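Long-range contact in prolyl-tRNA synthetase (Giardia lamblia ATCC 50803, PDB 3IAL), which probably charges tRNA(Pro) with L-proline at the expense of ATP, by way of the prolyl-adenylate bound here: residues P121-V135 with E167-T179. Sequence-based numbering, arbitrary orientation.
With PR8 (5'-O-[(R)-hydroxy{[(2S)-pyrrolidin-2-ylcarbonyl]oxy}phosphoryl]adenosine), chain H.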
ATOM      1  N   PRO B 121     -18.600   3.248  -2.391  1.00 21.05           N
ATOM      2  CA  PRO B 121     -18.354   4.174  -3.507  1.00 21.49           C
ATOM      3  C   PRO B 121     -17.469   5.344  -3.096  1.00 22.16           C
ATOM      4  O   PRO B 121     -16.886   6.024  -3.937  1.00 22.68           O
ATOM      5  CB  PRO B 121     -19.753   4.670  -3.849  1.00 23.69           C
ATOM      6  CG  PRO B 121     -20.489   4.629  -2.555  1.00 23.63           C
ATOM      7  CD  PRO B 121     -19.969   3.388  -1.858  1.00 23.28           C
ATOM      8  N   THR B 122     -17.422   5.571  -1.792  1.00 21.82           N
ATOM      9  CA  THR B 122     -16.632   6.602  -1.144  1.00 22.50           C
ATOM     10  C   THR B 122     -17.001   6.349   0.317  1.00 22.12           C
ATOM     11  O   THR B 122     -18.047   5.743   0.590  1.00 21.67           O
ATOM     12  CB  THR B 122     -17.005   8.036  -1.610  1.00 22.84           C
ATOM     13  OG1 THR B 122     -16.226   8.994  -0.879  1.00 21.31           O
ATOM     14  CG2 THR B 122     -18.499   8.302  -1.410  1.00 18.70           C
ATOM     15  N   SER B 123     -16.154   6.742   1.254  1.00 19.66           N
ATOM     16  CA  SER B 123     -16.271   6.177   2.595  1.00 21.80           C
ATOM     17  C   SER B 123     -16.840   7.075   3.705  1.00 22.32           C
ATOM     18  O   SER B 123     -16.835   6.676   4.865  1.00 24.89           O
ATOM     19  CB  SER B 123     -14.926   5.582   3.019  1.00 23.20           C
ATOM     20  OG  SER B 123     -14.425   4.732   1.999  1.00 24.19           O
ATOM     21  N   GLU B 124     -17.365   8.249   3.358  1.00 21.87           N
ATOM     22  CA  GLU B 124     -17.918   9.166   4.370  1.00 22.72           C
ATOM     23  C   GLU B 124     -18.821   8.468   5.386  1.00 22.34           C
ATOM     24  O   GLU B 124     -18.609   8.604   6.586  1.00 23.24           O
ATOM     25  CB  GLU B 124     -18.691  10.329   3.735  1.00 21.77           C
ATOM     26  CG  GLU B 124     -17.802  11.424   3.153  1.00 24.26           C
ATOM     27  CD  GLU B 124     -17.203  11.075   1.796  1.00 26.46           C
ATOM     28  OE1 GLU B 124     -17.575  10.038   1.203  1.00 29.55           O
ATOM     29  OE2 GLU B 124     -16.352  11.849   1.323  1.00 25.86           O
ATOM     30  N   THR B 125     -19.816   7.723   4.911  1.00 22.17           N
ATOM     31  CA  THR B 125     -20.851   7.193   5.805  1.00 22.93           C
ATOM     32  C   THR B 125     -20.275   6.200   6.816  1.00 23.58           C
ATOM     33  O   THR B 125     -20.681   6.180   7.979  1.00 23.84           O
ATOM     34  CB  THR B 125     -22.025   6.554   5.020  1.00 25.46           C
ATOM     35  OG1 THR B 125     -21.538   5.511   4.167  1.00 28.43           O
ATOM     36  CG2 THR B 125     -22.740   7.596   4.169  1.00 20.88           C
ATOM     37  N   ALA B 126     -19.302   5.413   6.370  1.00 25.16           N
ATOM     38  CA  ALA B 126     -18.624   4.430   7.214  1.00 23.37           C
ATOM     39  C   ALA B 126     -17.667   5.107   8.189  1.00 23.98           C
ATOM     40  O   ALA B 126     -17.672   4.806   9.378  1.00 23.09           O
ATOM     41  CB  ALA B 126     -17.882   3.413   6.345  1.00 22.53           C
ATOM     42  N   ILE B 127     -16.862   6.040   7.690  1.00 23.64           N
ATOM     43  CA  ILE B 127     -15.872   6.705   8.522  1.00 24.07           C
ATOM     44  C   ILE B 127     -16.508   7.604   9.588  1.00 24.38           C
ATOM     45  O   ILE B 127     -16.065   7.600  10.733  1.00 22.13           O
ATOM     46  CB  ILE B 127     -14.857   7.507   7.677  1.00 25.80           C
ATOM     47  CG1 ILE B 127     -13.945   6.538   6.922  1.00 25.63           C
ATOM     48  CG2 ILE B 127     -14.015   8.430   8.574  1.00 24.74           C
ATOM     49  CD1 ILE B 127     -13.201   7.150   5.774  1.00 24.79           C
ATOM     50  N   TYR B 128     -17.544   8.358   9.224  1.00 23.11           N
ATOM     51  CA  TYR B 128     -18.163   9.285  10.175  1.00 23.56           C
ATOM     52  C   TYR B 128     -19.015   8.551  11.228  1.00 23.28           C
ATOM     53  O   TYR B 128     -19.137   9.025  12.351  1.00 23.02           O
ATOM     54  CB  TYR B 128     -18.936  10.396   9.453  1.00 23.71           C
ATOM     55  CG  TYR B 128     -18.110  11.109   8.384  1.00 24.67           C
ATOM     56  CD1 TYR B 128     -16.709  11.125   8.439  1.00 24.44           C
ATOM     57  CD2 TYR B 128     -18.728  11.768   7.319  1.00 20.81           C
ATOM     58  CE1 TYR B 128     -15.955  11.762   7.456  1.00 24.64           C
ATOM     59  CE2 TYR B 128     -17.982  12.407   6.338  1.00 21.65           C
ATOM     60  CZ  TYR B 128     -16.595  12.399   6.412  1.00 21.19           C
ATOM     61  OH  TYR B 128     -15.836  13.018   5.449  1.00 21.31           O
ATOM     62  N   SER B 129     -19.545   7.375  10.887  1.00 22.94           N
ATOM     63  CA  SER B 129     -20.155   6.497  11.887  1.00 23.76           C
ATOM     64  C   SER B 129     -19.124   6.108  12.949  1.00 24.49           C
ATOM     65  O   SER B 129     -19.463   6.005  14.124  1.00 25.11           O
ATOM     66  CB  SER B 129     -20.740   5.233  11.244  1.00 24.87           C
ATOM     67  OG  SER B 129     -21.769   5.559  10.320  1.00 29.93           O
ATOM     68  N   MET B 130     -17.870   5.893  12.541  1.00 23.02           N
ATOM     69  CA  MET B 130     -16.800   5.624  13.511  1.00 24.48           C
ATOM     70  C   MET B 130     -16.290   6.886  14.211  1.00 22.59           C
ATOM     71  O   MET B 130     -15.979   6.835  15.392  1.00 24.34           O
ATOM     72  CB  MET B 130     -15.649   4.843  12.875  1.00 24.29           C
ATOM     73  CG  MET B 130     -16.075   3.472  12.329  1.00 28.36           C
ATOM     74  SD  MET B 130     -16.855   2.359  13.538  1.00 29.48           S
ATOM     75  CE  MET B 130     -15.492   2.171  14.703  1.00 30.82           C
ATOM     76  N   PHE B 131     -16.202   8.013  13.507  1.00 23.83           N
ATOM     77  CA  PHE B 131     -15.854   9.300  14.166  1.00 23.96           C
ATOM     78  C   PHE B 131     -16.781   9.598  15.349  1.00 23.53           C
ATOM     79  O   PHE B 131     -16.355  10.162  16.365  1.00 21.53           O
ATOM     80  CB  PHE B 131     -15.914  10.466  13.173  1.00 24.69           C
ATOM     81  CG  PHE B 131     -14.709  10.580  12.257  1.00 23.30           C
ATOM     82  CD1 PHE B 131     -13.786   9.537  12.115  1.00 21.42           C
ATOM     83  CD2 PHE B 131     -14.522  11.740  11.503  1.00 22.35           C
ATOM     84  CE1 PHE B 131     -12.686   9.665  11.258  1.00 24.23           C
ATOM     85  CE2 PHE B 131     -13.424  11.869  10.646  1.00 22.70           C
ATOM     86  CZ  PHE B 131     -12.501  10.830  10.530  1.00 20.31           C
ATOM     87  N   SER B 132     -18.047   9.224  15.204  1.00 24.16           N
ATOM     88  CA  SER B 132     -19.052   9.385  16.263  1.00 24.67           C
ATOM     89  C   SER B 132     -18.633   8.709  17.565  1.00 24.07           C
ATOM     90  O   SER B 132     -18.947   9.189  18.648  1.00 24.55           O
ATOM     91  CB  SER B 132     -20.396   8.800  15.808  1.00 25.89           C
ATOM     92  OG  SER B 132     -21.447   9.204  16.671  1.00 33.19           O
ATOM     93  N   LYS B 133     -17.939   7.583  17.445  1.00 26.34           N
ATOM     94  CA  LYS B 133     -17.422   6.851  18.599  1.00 26.02           C
ATOM     95  C   LYS B 133     -16.068   7.389  19.071  1.00 24.84           C
ATOM     96  O   LYS B 133     -15.823   7.489  20.272  1.00 23.83           O
ATOM     97  CB  LYS B 133     -17.311   5.361  18.261  1.00 26.88           C
ATOM     98  CG  LYS B 133     -18.626   4.741  17.775  1.00 26.96           C
ATOM     99  CD  LYS B 133     -18.456   3.267  17.433  1.00 28.80           C
ATOM    100  CE  LYS B 133     -19.753   2.660  16.911  1.00 30.12           C
ATOM    101  NZ  LYS B 133     -20.167   3.327  15.647  1.00 38.50           N
ATOM    102  N   TRP B 134     -15.198   7.752  18.134  1.00 23.25           N
ATOM    103  CA  TRP B 134     -13.847   8.220  18.478  1.00 24.83           C
ATOM    104  C   TRP B 134     -13.792   9.656  19.019  1.00 26.10           C
ATOM    105  O   TRP B 134     -12.839  10.028  19.705  1.00 25.12           O
ATOM    106  CB  TRP B 134     -12.920   8.105  17.269  1.00 25.24           C
ATOM    107  CG  TRP B 134     -12.795   6.713  16.707  1.00 26.46           C
ATOM    108  CD1 TRP B 134     -13.049   5.535  17.352  1.00 24.26           C
ATOM    109  CD2 TRP B 134     -12.351   6.360  15.392  1.00 27.29           C
ATOM    110  NE1 TRP B 134     -12.801   4.475  16.517  1.00 26.73           N
ATOM    111  CE2 TRP B 134     -12.370   4.953  15.307  1.00 25.61           C
ATOM    112  CE3 TRP B 134     -11.929   7.099  14.277  1.00 26.04           C
ATOM    113  CZ2 TRP B 134     -11.987   4.270  14.157  1.00 27.55           C
ATOM    114  CZ3 TRP B 134     -11.555   6.419  13.132  1.00 27.69           C
ATOM    115  CH2 TRP B 134     -11.590   5.020  13.078  1.00 27.14           C
ATOM    116  N   VAL B 135     -14.800  10.459  18.694  1.00 26.17           N
ATOM    117  CA  VAL B 135     -14.823  11.868  19.060  1.00 25.38           C
ATOM    118  C   VAL B 135     -15.849  12.090  20.165  1.00 26.58           C
ATOM    119  O   VAL B 135     -17.046  12.015  19.922  1.00 27.52           O
ATOM    120  CB  VAL B 135     -15.186  12.752  17.857  1.00 24.91           C
ATOM    121  CG1 VAL B 135     -15.261  14.214  18.266  1.00 23.95           C
ATOM    122  CG2 VAL B 135     -14.184  12.542  16.720  1.00 23.36           C
ATOM    123  N   GLU B 167     -14.052  -0.018 -10.766  1.00 27.19           N
ATOM    124  CA  GLU B 167     -13.248  -0.130  -9.541  1.00 29.26           C
ATOM    125  C   GLU B 167     -12.078   0.837  -9.633  1.00 26.29           C
ATOM    126  O   GLU B 167     -11.256   0.749 -10.530  1.00 24.48           O
ATOM    127  CB  GLU B 167     -12.749  -1.556  -9.298  1.00 28.85           C
ATOM    128  CG  GLU B 167     -11.761  -1.649  -8.143  1.00 29.32           C
ATOM    129  CD  GLU B 167     -11.598  -3.056  -7.586  1.00 28.58           C
ATOM    130  OE1 GLU B 167     -12.045  -4.018  -8.236  1.00 27.36           O
ATOM    131  OE2 GLU B 167     -11.018  -3.194  -6.486  1.00 28.92           O
ATOM    132  N   ILE B 168     -12.010   1.752  -8.676  1.00 28.02           N
ATOM    133  CA  ILE B 168     -11.112   2.881  -8.745  1.00 26.41           C
ATOM    134  C   ILE B 168     -10.118   2.849  -7.590  1.00 26.63           C
ATOM    135  O   ILE B 168     -10.508   2.937  -6.430  1.00 24.26           O
ATOM    136  CB  ILE B 168     -11.905   4.200  -8.669  1.00 27.53           C
ATOM    137  CG1 ILE B 168     -13.099   4.184  -9.633  1.00 25.18           C
ATOM    138  CG2 ILE B 168     -10.981   5.406  -8.949  1.00 28.38           C
ATOM    139  CD1 ILE B 168     -14.242   5.092  -9.181  1.00 28.02           C
ATOM    140  N   HIS B 169      -8.829   2.754  -7.915  1.00 24.92           N
ATOM    141  CA  HIS B 169      -7.781   2.833  -6.908  1.00 23.94           C
ATOM    142  C   HIS B 169      -7.613   4.304  -6.545  1.00 25.63           C
ATOM    143  O   HIS B 169      -7.556   5.171  -7.432  1.00 23.87           O
ATOM    144  CB  HIS B 169      -6.483   2.228  -7.447  1.00 25.65           C
ATOM    145  CG  HIS B 169      -5.444   1.987  -6.401  1.00 25.62           C
ATOM    146  ND1 HIS B 169      -4.338   2.801  -6.248  1.00 21.19           N
ATOM    147  CD2 HIS B 169      -5.343   1.027  -5.450  1.00 22.65           C
ATOM    148  CE1 HIS B 169      -3.605   2.352  -5.245  1.00 20.12           C
ATOM    149  NE2 HIS B 169      -4.190   1.278  -4.743  1.00 20.34           N
ATOM    150  N   TRP B 170      -7.580   4.602  -5.250  1.00 22.06           N
ATOM    151  CA  TRP B 170      -7.511   5.993  -4.820  1.00 23.83           C
ATOM    152  C   TRP B 170      -6.982   6.158  -3.408  1.00 22.05           C
ATOM    153  O   TRP B 170      -6.758   5.177  -2.709  1.00 22.28           O
ATOM    154  CB  TRP B 170      -8.889   6.664  -4.989  1.00 24.93           C
ATOM    155  CG  TRP B 170      -9.883   6.593  -3.834  1.00 25.01           C
ATOM    156  CD1 TRP B 170      -9.883   5.736  -2.769  1.00 25.30           C
ATOM    157  CD2 TRP B 170     -11.062   7.396  -3.696  1.00 25.05           C
ATOM    158  NE1 TRP B 170     -10.967   5.982  -1.966  1.00 24.34           N
ATOM    159  CE2 TRP B 170     -11.710   6.992  -2.518  1.00 24.41           C
ATOM    160  CE3 TRP B 170     -11.627   8.425  -4.459  1.00 28.09           C
ATOM    161  CZ2 TRP B 170     -12.884   7.592  -2.070  1.00 23.01           C
ATOM    162  CZ3 TRP B 170     -12.793   9.025  -4.013  1.00 25.44           C
ATOM    163  CH2 TRP B 170     -13.407   8.604  -2.830  1.00 26.62           C
ATOM    164  N   ASN B 171      -6.794   7.411  -3.005  1.00 23.56           N
ATOM    165  CA  ASN B 171      -6.592   7.754  -1.608  1.00 23.64           C
ATOM    166  C   ASN B 171      -7.624   8.792  -1.199  1.00 24.67           C
ATOM    167  O   ASN B 171      -7.873   9.758  -1.937  1.00 23.15           O
ATOM    168  CB  ASN B 171      -5.164   8.255  -1.371  1.00 26.40           C
ATOM    169  CG  ASN B 171      -4.923   8.719   0.070  1.00 26.83           C
ATOM    170  OD1 ASN B 171      -5.378   9.786   0.466  1.00 28.30           O
ATOM    171  ND2 ASN B 171      -4.171   7.930   0.838  1.00 23.54           N
ATOM    172  N   GLU B 172      -8.239   8.561  -0.038  1.00 23.46           N
ATOM    173  CA  GLU B 172      -9.193   9.493   0.558  1.00 23.51           C
ATOM    174  C   GLU B 172      -8.766   9.862   1.976  1.00 24.12           C
ATOM    175  O   GLU B 172      -8.506   8.987   2.803  1.00 25.31           O
ATOM    176  CB  GLU B 172     -10.615   8.911   0.567  1.00 23.42           C
ATOM    177  CG  GLU B 172     -10.804   7.603   1.340  1.00 20.88           C
ATOM    178  CD  GLU B 172     -12.207   7.023   1.176  1.00 22.91           C
ATOM    179  OE1 GLU B 172     -12.340   5.806   0.901  1.00 25.37           O
ATOM    180  OE2 GLU B 172     -13.183   7.788   1.327  1.00 20.56           O
ATOM    181  N   ALA B 173      -8.663  11.166   2.221  1.00 24.32           N
ATOM    182  CA  ALA B 173      -8.373  11.734   3.529  1.00 24.43           C
ATOM    183  C   ALA B 173      -9.660  12.320   4.100  1.00 25.47           C
ATOM    184  O   ALA B 173     -10.441  12.914   3.358  1.00 24.33           O
ATOM    185  CB  ALA B 173      -7.334  12.832   3.389  1.00 23.50           C
ATOM    186  N   HIS B 174      -9.865  12.154   5.410  1.00 25.66           N
ATOM    187  CA  HIS B 174     -11.046  12.665   6.123  1.00 24.61           C
ATOM    188  C   HIS B 174     -10.583  13.216   7.472  1.00 27.53           C
ATOM    189  O   HIS B 174      -9.913  12.503   8.242  1.00 26.20           O
ATOM    190  CB  HIS B 174     -12.071  11.550   6.379  1.00 24.90           C
ATOM    191  CG  HIS B 174     -12.635  10.932   5.137  1.00 23.52           C
ATOM    192  ND1 HIS B 174     -13.869  11.278   4.623  1.00 22.97           N
ATOM    193  CD2 HIS B 174     -12.140   9.974   4.314  1.00 27.93           C
ATOM    194  CE1 HIS B 174     -14.100  10.569   3.531  1.00 25.12           C
ATOM    195  NE2 HIS B 174     -13.066   9.772   3.318  1.00 23.12           N
ATOM    196  N   CYS B 175     -10.917  14.476   7.753  1.00 26.10           N
ATOM    197  CA  CYS B 175     -10.507  15.114   8.996  1.00 24.88           C
ATOM    198  C   CYS B 175     -11.679  15.736   9.714  1.00 26.62           C
ATOM    199  O   CYS B 175     -12.593  16.278   9.091  1.00 28.28           O
ATOM    200  CB  CYS B 175      -9.458  16.188   8.745  1.00 27.43           C
ATOM    201  SG  CYS B 175      -7.968  15.594   7.932  1.00 25.47           S
ATOM    202  N   CYS B 176     -11.621  15.658  11.038  1.00 25.36           N
ATOM    203  CA  CYS B 176     -12.638  16.176  11.918  1.00 24.33           C
ATOM    204  C   CYS B 176     -12.025  17.328  12.715  1.00 25.22           C
ATOM    205  O   CYS B 176     -10.951  17.178  13.310  1.00 28.36           O
ATOM    206  CB  CYS B 176     -13.096  15.055  12.840  1.00 24.55           C
ATOM    207  SG  CYS B 176     -14.527  15.408  13.833  1.00 26.84           S
ATOM    208  N   HIS B 177     -12.713  18.468  12.725  1.00 23.33           N
ATOM    209  CA  HIS B 177     -12.152  19.726  13.206  1.00 24.06           C
ATOM    210  C   HIS B 177     -13.024  20.382  14.272  1.00 23.77           C
ATOM    211  O   HIS B 177     -14.249  20.333  14.201  1.00 25.34           O
ATOM    212  CB  HIS B 177     -12.009  20.696  12.033  1.00 24.56           C
ATOM    213  CG  HIS B 177     -11.308  20.115  10.845  1.00 25.41           C
ATOM    214  ND1 HIS B 177      -9.937  19.964  10.789  1.00 22.79           N
ATOM    215  CD2 HIS B 177     -11.785  19.671   9.657  1.00 25.20           C
ATOM    216  CE1 HIS B 177      -9.606  19.448   9.620  1.00 25.65           C
ATOM    217  NE2 HIS B 177     -10.705  19.268   8.911  1.00 21.98           N
ATOM    218  N   ALA B 178     -12.386  21.022  15.241  1.00 25.05           N
ATOM    219  CA  ALA B 178     -13.104  21.676  16.324  1.00 25.23           C
ATOM    220  C   ALA B 178     -13.928  22.864  15.825  1.00 24.48           C
ATOM    221  O   ALA B 178     -15.055  23.074  16.280  1.00 24.99           O
ATOM    222  CB  ALA B 178     -12.137  22.115  17.410  1.00 25.01           C
ATOM    223  N   THR B 179     -13.363  23.636  14.897  1.00 25.90           N
ATOM    224  CA  THR B 179     -13.981  24.880  14.442  1.00 26.96           C
ATOM    225  C   THR B 179     -13.980  25.032  12.922  1.00 28.21           C
ATOM    226  O   THR B 179     -13.225  24.367  12.205  1.00 27.94           O
ATOM    227  CB  THR B 179     -13.227  26.112  14.966  1.00 26.25           C
ATOM    228  OG1 THR B 179     -11.925  26.137  14.365  1.00 23.76           O
ATOM    229  CG2 THR B 179     -13.116  26.120  16.511  1.00 25.68           C
TER
HETATM  230  C   PR8 H 601     -14.688  12.537  -3.063  1.00 41.68           C
HETATM  231  N   PR8 H 601     -14.893  11.451  -0.914  1.00 37.95           N
HETATM  232  O   PR8 H 601     -15.098  11.462  -3.505  1.00 39.80           O
HETATM  233  P   PR8 H 601     -14.462  13.378  -5.391  0.70 54.76           P
HETATM  234  N1  PR8 H 601     -12.512   6.782 -12.251  0.70 38.84           N
HETATM  235  C2  PR8 H 601     -11.336   7.239 -11.836  0.70 36.35           C
HETATM  236  N3  PR8 H 601     -11.233   8.224 -10.940  0.70 36.19           N
HETATM  237  C4  PR8 H 601     -12.316   8.798 -10.419  0.70 40.17           C
HETATM  238  C5  PR8 H 601     -13.566   8.351 -10.837  0.70 44.07           C
HETATM  239  C6  PR8 H 601     -13.649   7.320 -11.769  0.70 44.75           C
HETATM  240  N6  PR8 H 601     -14.839   6.875 -12.174  0.70 47.85           N
HETATM  241  N7  PR8 H 601     -14.479   9.064 -10.190  0.70 45.67           N
HETATM  242  C8  PR8 H 601     -13.840   9.926  -9.396  0.70 49.61           C
HETATM  243  N9  PR8 H 601     -12.515   9.776  -9.536  0.70 48.94           N
HETATM  244  CA  PR8 H 601     -14.476  12.707  -1.559  1.00 37.84           C
HETATM  245  CB  PR8 H 601     -12.990  12.873  -1.286  1.00 35.99           C
HETATM  246  CD  PR8 H 601     -13.818  11.041  -0.017  1.00 37.80           C
HETATM  247  CG  PR8 H 601     -12.552  11.504  -0.749  1.00 35.60           C
HETATM  248  C1' PR8 H 601     -11.484  10.579  -8.804  0.70 52.31           C
HETATM  249  O10 PR8 H 601     -14.413  13.647  -3.800  1.00 43.66           O
HETATM  250  O1P PR8 H 601     -15.841  13.195  -5.912  0.70 56.60           O
HETATM  251  C2' PR8 H 601     -11.462  12.062  -9.246  0.70 54.66           C
HETATM  252  O2' PR8 H 601     -10.107  12.529  -9.330  0.70 47.98           O
HETATM  253  O2P PR8 H 601     -13.777  14.671  -6.051  0.70 58.29           O
HETATM  254  C3' PR8 H 601     -12.113  12.769  -8.080  0.70 55.14           C
HETATM  255  O3' PR8 H 601     -11.691  14.134  -8.027  0.70 53.41           O
HETATM  256  C4' PR8 H 601     -11.455  11.969  -6.970  0.70 55.14           C
HETATM  257  O4' PR8 H 601     -11.778  10.618  -7.371  0.70 53.59           O
HETATM  258  C5' PR8 H 601     -12.074  12.356  -5.645  0.70 54.00           C
HETATM  259  O5' PR8 H 601     -13.472  12.143  -5.679  0.70 54.92           O
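His174 is gripped at both ring nitrogens: Tyr128 OH lies 2.8 Å from its ND1, nearly straight, and its NE2 donates to Glu172 OE2 at 2.8 Å. Both partners lie at the ring edge, which fixes the imidazole's rotation, while Ile127 CD1 sits over one face, 3.7 Å from the ring centroid, in a CH-pi contact. The Tyr128 ring meets it obliquely, planes 73° apart. Glu172 rises from the strand with CG between backbone N and carbonyl carbon (chi1 60°) and runs extended, bringing its carboxylate to the helix start. There OE2 takes a second bond on its syn side, from Ser123 N, and OE1 accepts from Ser123 OG at 2.6 Å, with Gln147 as a further donor. Trp170 turns its six-membered ring edge to Thr122 OG1 and to the prolyl carbonyl oxygen of the adenylate. Thr122 OG1 donates to Glu124 OE1 and accepts from the pyrrolidine nitrogen of PR8 at 2.8 Å; Glu124 OE2 lies 2.7 Å from that nitrogen and 3.4 Å from His174 CE1, at the imidazole edge. Further along the helix the contact turns apolar, with Phe131 CD2 on Cys176 CB (3.8 Å) and Val135 CG2 beside Cys176 SG. The axes of helix 124-134 and strand 167-177 cross at -33° within the class II synthetase core, with Trp134 reaching Asp39 of the second subunit. Glu172 and His174 line the pocket against the pyrrolidine ring; Tyr128 and Ser123 behind them form a second shell, probably helping to hold Glu124 and Thr122 ready for the prolyl amine.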